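Local coordinates for protein thiosulfate sulfurtransferase RDL2, mitochondrial (PDB 6K6R) that transfers sulfane sulfur from thiosulfate to cyanide, yielding thiocyanate and sulfite, as a mitochondrial single-domain rhodanese of yeast, at residues A[114-119]-A[127-132]; A[36-41]-A[49-54]; A[69-74]-A[78-83]; A[85-90]-A[94-99]. All coordinates share one frame; numbering follows the deposited sequence.

How the interactions relate
The four contacts lie in one rhodanese domain built on a parallel five-stranded sheet, in the chain order 2, 3, 4, 1. Interaction 2 sets helix 35-43 against strand 49-53; interaction 3 packs Ile-71, just past the neighbouring edge strand 69-70, against the 3-10 turn that follows; interaction 4 leads from helix 84-91 toward strand 101-104; interaction 1 joins helix 111-121 to strand 127-129. Interactions 3 and 4, with centres about 9 Å apart, share a cluster where Phe-87 meets Ile-71. Interactions 2 and 4 are about 19 Å apart, centre to centre, yet Leu-50 touches Pro-96. Strands 49-53 and 127-129 flank strand 101-104, after which comes Cys-106, seen as S-mercaptocysteine and predicted to carry the active-site persulfide.

Interaction 1: A[114-119]-A[127-132]; sequences TAEELA and TGIYPG
Glu-116 reaches from helix 114-119 to Thr-127 at the start of strand 127-129, and the two side chains cross at about a right angle. Beyond CB, CG passes 4.2 Å from Ile-129 CG2 and lies 3.6 Å from Thr-127 OG1. The chain then bends at chi2 (-85°), which brings CD round to 3.4 Å from Thr-127 OG1. At the tip, Glu-116 OE2 accepts a very short hydrogen bond of 2.5 Å from Thr-127 OG1, and the same oxygen forms a salt bridge with Arg-120 one helical turn along. Helix and strand run almost exactly antiparallel, at 175° with axes 9.3 Å apart, because helix 111-121 is the connection of a beta-alpha-beta crossover between the adjacent parallel strands 101-104 and 127-129 of the rhodanese sheet. A glutamine in place of Glu-116 would probably leave the Arg-120 guanidinium without its carboxylate mate. Ala-119, on the same side of the helix, has its CB at the limit of contact, 4.5 Å from Thr-127 CG2, and packs on Phe-104 of strand 101-104. Pro-30, just before strand 31-32, touches Glu-116, Thr-127 and Ile-129 alike.

Interaction 2: A[36-41]-A[49-54]; sequences DQVRNL and KLLVDV
Val-38 is the first residue of helix segment 36-41 to meet strand 49-53, through a single methyl. Its CG1, anti to the backbone N at chi1 177°, comes within 4.1 Å of Leu-51 CD2. Arg-39, next in sequence, projects away from the strand and turns back along the helix, where its NH1 makes a salt bridge of 3.3 Å to Asp-36 OD1, whose hydrogen bond is weak; this charged pair belongs to the other side of the helix from the contact. One turn after Val-38, Leu-41 carries the largest part of the helix's share. Its CB lies 4.0 Å from Leu-51 CD1, so the two methyls of Leu-51 are divided between two residues of the helix. Leu-41 CD1 reaches 3.9 Å from Lys-49 CD, its side chain crossing the extended lysine chain at about a right angle. Lys-49 thus contributes aliphatic carbons here, while its NZ goes on to Tyr-33 OH in a weak hydrogen bond and to Glu-101 in a long, weak ion pair. Nothing but apolar packing joins the two segments. The helix crosses the strand steeply, at a signed angle of -109° with axes 10.3 Å apart, and meets it through Lys-49 and Leu-51, whereas Leu-50 between them turns away and packs on Pro-96. Met-65 touches both Val-38 and Leu-51, Tyr-130 lies against Val-38, and Ile-103 meets Leu-41 and Lys-49, which places helix 35-43 over the parallel sheet of the rhodanese domain, in which strand 49-53 runs between strands 101-104 and 69-70.

Interaction 3: A[69-74]-A[78-83]; sequences INIPVN and GALGLP
Ile-71 leaves the end of strand 69-70 and faces Ala-79, their CA atoms 7.1 Å apart, across a loop whose far side is wound into a short 3-10 segment. That turn is held by Gly-81 N to Gly-78 O at 3.1 Å and Leu-82 N to Ala-79 O at 2.9 Å, and Pro-83 follows at the N-cap position of helix 84-91. Ile-71 itself remains tied to the sheet by a backbone bond to Asp-53. In the rhodanese fold seen here, strand 69-70 is an edge strand of the parallel sheet, and this loop turns the chain from that edge into the next helix. The contact is wholly apolar and rests on the two branches of the isoleucine. Its CG2, anti to the backbone N, presses on Ala-79 CB at 3.6 Å, and the longer branch runs through CG1 (chi1 -58°) to put CD1 at 4.0 Å from Leu-80 CD2. Ile-71 and Leu-80 cross at about a right angle; although the leucine's CB does not point at segment 69-74, its CD2 reaches Ile-71. Phe-87 and Phe-91 of helix 84-91 border the cluster, touching Ile-71 and Ala-79 respectively, while Leu-80 also packs on Ala-119 of helix 111-121.

Interaction 4: A[85-90]-A[94-99]; sequences KEFHKV and AKPPHD
Phe-87 turns one face of its ring to Lys-95, whose chain crosses the phenylalanine at about a right angle. This is a CH-pi contact: Lys-95 CB lies 4.0 Å from the ring centroid, 29° off the ring normal. The backbone shares in it, with Lys-95 CA 3.5 Å from Phe-87 CD1, and farther out Lys-95 CD passes Phe-87 CD2 at 4.0 Å. The phenylalanine is brought there by chi1 of -168°, which sets CG anti to the backbone N and sends the ring from the helix to the returning chain. Pro-96 comes to the outer end of the ring obliquely, its CD 4.1 Å from Phe-87 CZ. In the rhodanese domain, segment 94-99 is the loop that carries the chain from helix 84-91 back into the sheet at strand 101-104, and Phe-87 packs that loop onto the helix it has just left. Beyond the ring the lysine chain bends off, and its NZ is hydrogen-bonded to the carbonyl oxygens of Leu-82 and Leu-80, two backbone acceptors that fix its end. An alanine at Phe-87 would probably open a gap between Lys-95, Pro-96 and Ile-71, leaving the lysine's aliphatic carbons without the aromatic face they lie on. Nearer the surface, His-88 approaches obliquely, with CD2 3.7 Å from Ala-94 N, and its ND1 receives a weak hydrogen bond from Lys-89 NZ at 3.4 Å. Past Pro-96, whose carbonyl oxygen bonds Tyr-124 OH, the ring of His-98 stacks with that same tyrosine.

Interaction 1: A[114-119]-A[127-132]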
# COMPACT_ATOMS: atom_id res chain seq x y z
N THR A 114 -10.41 -2.91 2.90
CA THR A 114 -10.50 -2.57 4.32
C THR A 114 -9.37 -1.64 4.74
O THR A 114 -9.57 -0.74 5.56
CB THR A 114 -10.49 -3.84 5.17
OG1 THR A 114 -11.36 -4.82 4.58
CG2 THR A 114 -10.97 -3.54 6.58
N ALA A 115 -8.17 -1.85 4.19
CA ALA A 115 -7.03 -1.01 4.57
C ALA A 115 -7.21 0.42 4.08
O ALA A 115 -6.88 1.37 4.79
CB ALA A 115 -5.74 -1.61 4.02
N GLU A 116 -7.73 0.59 2.86
CA GLU A 116 -7.98 1.94 2.34
C GLU A 116 -9.03 2.65 3.19
O GLU A 116 -8.88 3.84 3.51
CB GLU A 116 -8.42 1.87 0.88
CG GLU A 116 -8.44 3.21 0.17
CD GLU A 116 -9.73 3.98 0.37
OE1 GLU A 116 -10.77 3.33 0.62
OE2 GLU A 116 -9.70 5.22 0.29
N GLU A 117 -10.11 1.95 3.55
CA GLU A 117 -11.14 2.56 4.38
C GLU A 117 -10.58 2.94 5.75
O GLU A 117 -10.94 3.98 6.31
CB GLU A 117 -12.32 1.60 4.53
CG GLU A 117 -13.66 2.28 4.71
CD GLU A 117 -14.78 1.30 4.99
OE1 GLU A 117 -14.61 0.10 4.69
OE2 GLU A 117 -15.83 1.73 5.51
N LEU A 118 -9.70 2.10 6.30
CA LEU A 118 -9.07 2.43 7.58
C LEU A 118 -8.13 3.62 7.44
O LEU A 118 -8.03 4.44 8.35
CB LEU A 118 -8.34 1.21 8.13
CG LEU A 118 -9.23 0.12 8.72
CD1 LEU A 118 -8.43 -1.15 8.98
CD2 LEU A 118 -9.90 0.61 10.00
N ALA A 119 -7.44 3.72 6.30
CA ALA A 119 -6.56 4.86 6.08
C ALA A 119 -7.34 6.17 6.08
O ALA A 119 -6.91 7.16 6.68
CB ALA A 119 -5.80 4.69 4.76
N THR A 127 -5.95 8.69 -1.34
CA THR A 127 -5.73 7.25 -1.42
C THR A 127 -5.94 6.75 -2.84
O THR A 127 -6.60 7.40 -3.66
CB THR A 127 -6.65 6.47 -0.47
OG1 THR A 127 -8.01 6.57 -0.92
CG2 THR A 127 -6.55 7.00 0.95
N GLY A 128 -5.37 5.58 -3.12
CA GLY A 128 -5.59 4.90 -4.38
C GLY A 128 -5.63 3.40 -4.16
O GLY A 128 -5.35 2.90 -3.07
N ILE A 129 -6.00 2.68 -5.22
CA ILE A 129 -6.13 1.23 -5.17
C ILE A 129 -5.68 0.63 -6.49
O ILE A 129 -6.09 1.09 -7.56
CB ILE A 129 -7.57 0.78 -4.85
CG1 ILE A 129 -8.56 1.43 -5.82
CG2 ILE A 129 -7.94 1.10 -3.41
CD1 ILE A 129 -9.86 0.66 -5.97
N TYR A 130 -4.82 -0.39 -6.42
CA TYR A 130 -4.51 -1.21 -7.58
C TYR A 130 -5.31 -2.50 -7.46
O TYR A 130 -4.97 -3.35 -6.62
CB TYR A 130 -3.02 -1.51 -7.66
CG TYR A 130 -2.67 -2.56 -8.69
CD1 TYR A 130 -3.12 -2.46 -10.00
CD2 TYR A 130 -1.88 -3.66 -8.35
CE1 TYR A 130 -2.80 -3.42 -10.94
CE2 TYR A 130 -1.56 -4.63 -9.29
CZ TYR A 130 -2.02 -4.50 -10.58
OH TYR A 130 -1.71 -5.46 -11.52
N PRO A 131 -6.36 -2.70 -8.26
CA PRO A 131 -7.23 -3.88 -8.06
C PRO A 131 -6.53 -5.21 -8.29
O PRO A 131 -7.03 -6.23 -7.81
CB PRO A 131 -8.35 -3.66 -9.09
CG PRO A 131 -8.30 -2.20 -9.42
CD PRO A 131 -6.87 -1.81 -9.32
N GLY A 132 -5.40 -5.23 -9.00
CA GLY A 132 -4.74 -6.49 -9.28
C GLY A 132 -4.07 -7.07 -8.04
O GLY A 132 -3.51 -6.34 -7.22

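Interaction 2: A[36-41]-A[49-54]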
# COMPACT_ATOMS: atom_id res chain seq x y z
N ASP A 36 0.12 -0.68 -15.69
CA ASP A 36 1.13 0.23 -16.22
C ASP A 36 1.39 1.40 -15.28
O ASP A 36 2.54 1.82 -15.11
CB ASP A 36 0.70 0.73 -17.60
CG ASP A 36 1.03 -0.25 -18.71
OD1 ASP A 36 1.97 -1.05 -18.54
OD2 ASP A 36 0.33 -0.23 -19.74
N GLN A 37 0.33 1.94 -14.66
CA GLN A 37 0.52 3.03 -13.72
C GLN A 37 1.30 2.59 -12.49
O GLN A 37 2.07 3.37 -11.93
CB GLN A 37 -0.84 3.60 -13.30
CG GLN A 37 -1.63 4.22 -14.44
CD GLN A 37 -3.04 4.57 -14.03
OE1 GLN A 37 -3.88 3.69 -13.81
NE2 GLN A 37 -3.32 5.87 -13.93
N VAL A 38 1.13 1.34 -12.07
CA VAL A 38 1.91 0.81 -10.96
C VAL A 38 3.32 0.47 -11.42
O VAL A 38 4.30 0.68 -10.68
CB VAL A 38 1.20 -0.41 -10.34
CG1 VAL A 38 2.03 -1.01 -9.23
CG2 VAL A 38 -0.17 -0.00 -9.81
N ARG A 39 3.46 -0.07 -12.63
CA ARG A 39 4.79 -0.34 -13.18
C ARG A 39 5.59 0.95 -13.35
O ARG A 39 6.80 0.97 -13.14
CB ARG A 39 4.67 -1.08 -14.51
CG ARG A 39 6.01 -1.36 -15.19
CD ARG A 39 5.83 -1.59 -16.68
NE ARG A 39 6.13 -2.96 -17.06
CZ ARG A 39 5.54 -3.61 -18.06
NH1 ARG A 39 4.60 -3.01 -18.78
NH2 ARG A 39 5.88 -4.86 -18.34
N ASN A 40 4.91 2.04 -13.74
CA ASN A 40 5.59 3.33 -13.85
C ASN A 40 6.01 3.84 -12.48
O ASN A 40 7.10 4.40 -12.33
CB ASN A 40 4.68 4.34 -14.54
CG ASN A 40 4.51 4.05 -16.02
OD1 ASN A 40 5.34 3.38 -16.64
ND2 ASN A 40 3.43 4.56 -16.60
N LEU A 41 5.16 3.65 -11.47
CA LEU A 41 5.49 4.13 -10.13
C LEU A 41 6.64 3.33 -9.51
O LEU A 41 7.43 3.89 -8.74
CB LEU A 41 4.26 4.06 -9.23
CG LEU A 41 3.48 5.37 -9.07
CD1 LEU A 41 2.45 5.24 -7.96
CD2 LEU A 41 4.43 6.52 -8.78
N LYS A 49 3.52 9.82 -3.65
CA LYS A 49 2.71 8.61 -3.57
C LYS A 49 3.50 7.49 -2.89
O LYS A 49 4.73 7.49 -2.87
CB LYS A 49 2.25 8.16 -4.96
CG LYS A 49 1.91 9.31 -5.89
CD LYS A 49 1.28 8.83 -7.19
CE LYS A 49 0.86 10.00 -8.06
NZ LYS A 49 0.05 9.56 -9.23
N LEU A 50 2.76 6.54 -2.33
CA LEU A 50 3.33 5.38 -1.66
C LEU A 50 2.50 4.15 -1.99
O LEU A 50 1.28 4.17 -1.80
CB LEU A 50 3.39 5.59 -0.14
CG LEU A 50 4.49 6.50 0.41
CD1 LEU A 50 4.06 7.09 1.73
CD2 LEU A 50 5.79 5.74 0.56
N LEU A 51 3.15 3.10 -2.47
CA LEU A 51 2.49 1.83 -2.74
C LEU A 51 2.51 0.99 -1.47
O LEU A 51 3.58 0.62 -0.97
CB LEU A 51 3.17 1.10 -3.89
CG LEU A 51 3.09 1.82 -5.24
CD1 LEU A 51 4.31 1.51 -6.10
CD2 LEU A 51 1.81 1.45 -5.97
N VAL A 52 1.32 0.68 -0.94
CA VAL A 52 1.18 0.01 0.35
C VAL A 52 0.78 -1.44 0.11
O VAL A 52 -0.27 -1.71 -0.49
CB VAL A 52 0.14 0.72 1.24
CG1 VAL A 52 -0.10 -0.08 2.51
CG2 VAL A 52 0.61 2.13 1.57
N ASP A 53 1.62 -2.36 0.57
CA ASP A 53 1.31 -3.79 0.53
C ASP A 53 0.66 -4.17 1.86
O ASP A 53 1.26 -3.98 2.93
CB ASP A 53 2.58 -4.61 0.30
CG ASP A 53 2.30 -6.06 -0.03
OD1 ASP A 53 1.21 -6.57 0.32
OD2 ASP A 53 3.17 -6.71 -0.64
N VAL A 54 -0.56 -4.70 1.79
CA VAL A 54 -1.32 -5.02 2.99
C VAL A 54 -1.30 -6.51 3.32
O VAL A 54 -1.97 -6.93 4.27
CB VAL A 54 -2.77 -4.52 2.87
CG1 VAL A 54 -2.78 -3.03 2.57
CG2 VAL A 54 -3.52 -5.29 1.79

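Interaction 3: A[69-74]-A[78-83]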
# COMPACT_ATOMS: atom_id res chain seq x y z
N ILE A 69 5.86 -0.36 0.87
CA ILE A 69 5.91 -0.49 2.32
C ILE A 69 4.85 -1.51 2.73
O ILE A 69 3.79 -1.59 2.11
CB ILE A 69 5.68 0.86 3.03
CG1 ILE A 69 4.32 1.45 2.67
CG2 ILE A 69 6.80 1.84 2.68
CD1 ILE A 69 3.92 2.64 3.52
N ASN A 70 5.16 -2.30 3.76
CA ASN A 70 4.28 -3.38 4.20
C ASN A 70 3.54 -2.93 5.45
O ASN A 70 4.15 -2.72 6.50
CB ASN A 70 5.08 -4.66 4.46
CG ASN A 70 4.20 -5.82 4.88
OD1 ASN A 70 4.65 -6.72 5.59
ND2 ASN A 70 2.95 -5.81 4.44
N ILE A 71 2.22 -2.79 5.33
CA ILE A 71 1.36 -2.51 6.47
C ILE A 71 0.27 -3.57 6.49
O ILE A 71 -0.76 -3.42 5.81
CB ILE A 71 0.77 -1.09 6.40
CG1 ILE A 71 1.89 -0.05 6.34
CG2 ILE A 71 -0.13 -0.82 7.60
CD1 ILE A 71 1.41 1.38 6.45
N PRO A 72 0.45 -4.67 7.22
CA PRO A 72 -0.51 -5.77 7.16
C PRO A 72 -1.83 -5.40 7.82
O PRO A 72 -1.86 -4.98 8.98
CB PRO A 72 0.20 -6.91 7.90
CG PRO A 72 1.15 -6.23 8.83
CD PRO A 72 1.54 -4.93 8.18
N VAL A 73 -2.92 -5.56 7.07
CA VAL A 73 -4.23 -5.13 7.55
C VAL A 73 -4.80 -6.14 8.54
O VAL A 73 -5.42 -5.76 9.54
CB VAL A 73 -5.18 -4.88 6.37
CG1 VAL A 73 -5.20 -6.08 5.43
CG2 VAL A 73 -6.58 -4.55 6.85
N ASN A 74 -4.59 -7.44 8.30
CA ASN A 74 -5.09 -8.46 9.22
C ASN A 74 -4.38 -8.37 10.56
O ASN A 74 -5.02 -8.41 11.62
CB ASN A 74 -4.92 -9.85 8.61
CG ASN A 74 -5.97 -10.16 7.57
OD1 ASN A 74 -7.01 -9.51 7.50
ND2 ASN A 74 -5.70 -11.17 6.75
N GLY A 78 -5.10 -1.14 12.93
CA GLY A 78 -4.98 0.21 13.45
C GLY A 78 -3.59 0.77 13.30
O GLY A 78 -3.21 1.71 14.02
N ALA A 79 -2.81 0.23 12.36
CA ALA A 79 -1.42 0.65 12.19
C ALA A 79 -1.33 2.13 11.84
O ALA A 79 -0.57 2.88 12.47
CB ALA A 79 -0.75 -0.20 11.12
N LEU A 80 -2.09 2.57 10.84
CA LEU A 80 -2.03 3.96 10.41
C LEU A 80 -2.62 4.93 11.43
O LEU A 80 -2.62 6.14 11.18
CB LEU A 80 -2.73 4.12 9.07
CG LEU A 80 -1.92 3.64 7.87
CD1 LEU A 80 -2.76 3.61 6.61
CD2 LEU A 80 -0.69 4.52 7.67
N GLY A 81 -3.11 4.43 12.56
CA GLY A 81 -3.51 5.25 13.68
C GLY A 81 -2.51 5.28 14.82
O GLY A 81 -2.78 5.91 15.85
N LEU A 82 -1.37 4.61 14.67
CA LEU A 82 -0.38 4.55 15.73
C LEU A 82 0.33 5.90 15.87
O LEU A 82 0.44 6.65 14.90
CB LEU A 82 0.66 3.47 15.43
CG LEU A 82 0.25 2.01 15.61
CD1 LEU A 82 1.27 1.10 14.94
CD2 LEU A 82 0.12 1.66 17.09
N PRO A 83 0.80 6.22 17.07
CA PRO A 83 1.68 7.39 17.21
C PRO A 83 2.93 7.23 16.36
O PRO A 83 3.36 6.12 16.03
CB PRO A 83 2.00 7.41 18.71
CG PRO A 83 0.84 6.72 19.34
CD PRO A 83 0.43 5.65 18.37

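Interaction 4: A[85-90]-A[94-99]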
# COMPACT_ATOMS: atom_id res chain seq x y z
N LYS A 85 6.27 7.79 16.71
CA LYS A 85 7.45 7.07 17.16
C LYS A 85 7.20 5.57 17.28
O LYS A 85 8.07 4.77 16.91
CB LYS A 85 7.93 7.63 18.49
CG LYS A 85 9.23 7.03 18.97
CD LYS A 85 9.15 6.74 20.46
CE LYS A 85 9.12 8.03 21.27
NZ LYS A 85 8.63 7.79 22.65
N GLU A 86 6.04 5.18 17.80
CA GLU A 86 5.74 3.76 17.91
C GLU A 86 5.52 3.12 16.54
O GLU A 86 5.82 1.94 16.35
CB GLU A 86 4.52 3.53 18.81
CG GLU A 86 4.46 2.13 19.40
CD GLU A 86 3.06 1.71 19.79
OE1 GLU A 86 2.73 0.51 19.64
OE2 GLU A 86 2.28 2.57 20.25
N PHE A 87 4.99 3.89 15.58
CA PHE A 87 4.89 3.38 14.22
C PHE A 87 6.26 3.03 13.67
O PHE A 87 6.45 1.97 13.06
CB PHE A 87 4.19 4.40 13.32
CG PHE A 87 3.79 3.86 11.97
CD1 PHE A 87 4.73 3.73 10.95
CD2 PHE A 87 2.48 3.49 11.71
CE1 PHE A 87 4.37 3.23 9.71
CE2 PHE A 87 2.11 3.00 10.47
CZ PHE A 87 3.06 2.87 9.47
N HIS A 88 7.24 3.91 13.88
CA HIS A 88 8.59 3.64 13.40
C HIS A 88 9.24 2.49 14.15
O HIS A 88 10.04 1.75 13.57
CB HIS A 88 9.46 4.90 13.53
CG HIS A 88 10.73 4.83 12.75
ND1 HIS A 88 11.80 4.06 13.14
CD2 HIS A 88 11.10 5.42 11.59
CE1 HIS A 88 12.78 4.18 12.26
NE2 HIS A 88 12.38 5.01 11.31
N LYS A 89 8.90 2.30 15.43
CA LYS A 89 9.48 1.20 16.18
C LYS A 89 8.85 -0.13 15.77
O LYS A 89 9.53 -1.16 15.73
CB LYS A 89 9.32 1.44 17.68
CG LYS A 89 10.29 2.46 18.27
CD LYS A 89 11.67 2.36 17.63
CE LYS A 89 12.02 3.62 16.84
NZ LYS A 89 13.32 3.49 16.13
N VAL A 90 7.55 -0.13 15.46
CA VAL A 90 6.86 -1.37 15.13
C VAL A 90 7.19 -1.81 13.71
O VAL A 90 7.37 -3.00 13.45
CB VAL A 90 5.35 -1.20 15.35
CG1 VAL A 90 4.58 -2.36 14.74
CG2 VAL A 90 5.03 -1.08 16.83
N ALA A 94 9.21 5.28 8.47
CA ALA A 94 8.50 6.46 8.95
C ALA A 94 7.00 6.33 8.70
O ALA A 94 6.57 5.82 7.66
CB ALA A 94 9.03 7.72 8.26
N LYS A 95 6.22 6.78 9.67
CA LYS A 95 4.78 6.87 9.48
C LYS A 95 4.49 7.89 8.39
O LYS A 95 4.88 9.06 8.53
CB LYS A 95 4.08 7.27 10.78
CG LYS A 95 2.61 7.62 10.60
CD LYS A 95 1.82 7.42 11.88
CE LYS A 95 0.72 8.47 12.02
NZ LYS A 95 -0.51 7.91 12.64
N PRO A 96 3.86 7.49 7.29
CA PRO A 96 3.68 8.41 6.16
C PRO A 96 2.89 9.64 6.56
O PRO A 96 1.92 9.55 7.33
CB PRO A 96 2.89 7.56 5.14
CG PRO A 96 2.33 6.42 5.91
CD PRO A 96 3.29 6.16 7.03
N PRO A 97 3.31 10.82 6.09
CA PRO A 97 2.50 12.02 6.34
C PRO A 97 1.12 11.88 5.72
O PRO A 97 0.93 11.17 4.73
CB PRO A 97 3.31 13.13 5.66
CG PRO A 97 4.71 12.59 5.56
CD PRO A 97 4.56 11.11 5.39
N HIS A 98 0.15 12.57 6.31
CA HIS A 98 -1.23 12.43 5.89
C HIS A 98 -1.52 13.08 4.55
O HIS A 98 -2.64 12.93 4.04
CB HIS A 98 -2.16 12.99 6.97
CG HIS A 98 -2.10 12.24 8.26
ND1 HIS A 98 -3.07 11.33 8.64
CD2 HIS A 98 -1.19 12.26 9.26
CE1 HIS A 98 -2.75 10.82 9.82
NE2 HIS A 98 -1.62 11.37 10.22
N ASP A 99 -0.56 13.78 3.96
CA ASP A 99 -0.72 14.31 2.61
C ASP A 99 -0.27 13.34 1.53
O ASP A 99 -0.62 13.52 0.37
CB ASP A 99 0.05 15.63 2.47
CG ASP A 99 1.43 15.58 3.10
OD1 ASP A 99 2.34 14.98 2.49
OD2 ASP A 99 1.60 16.13 4.20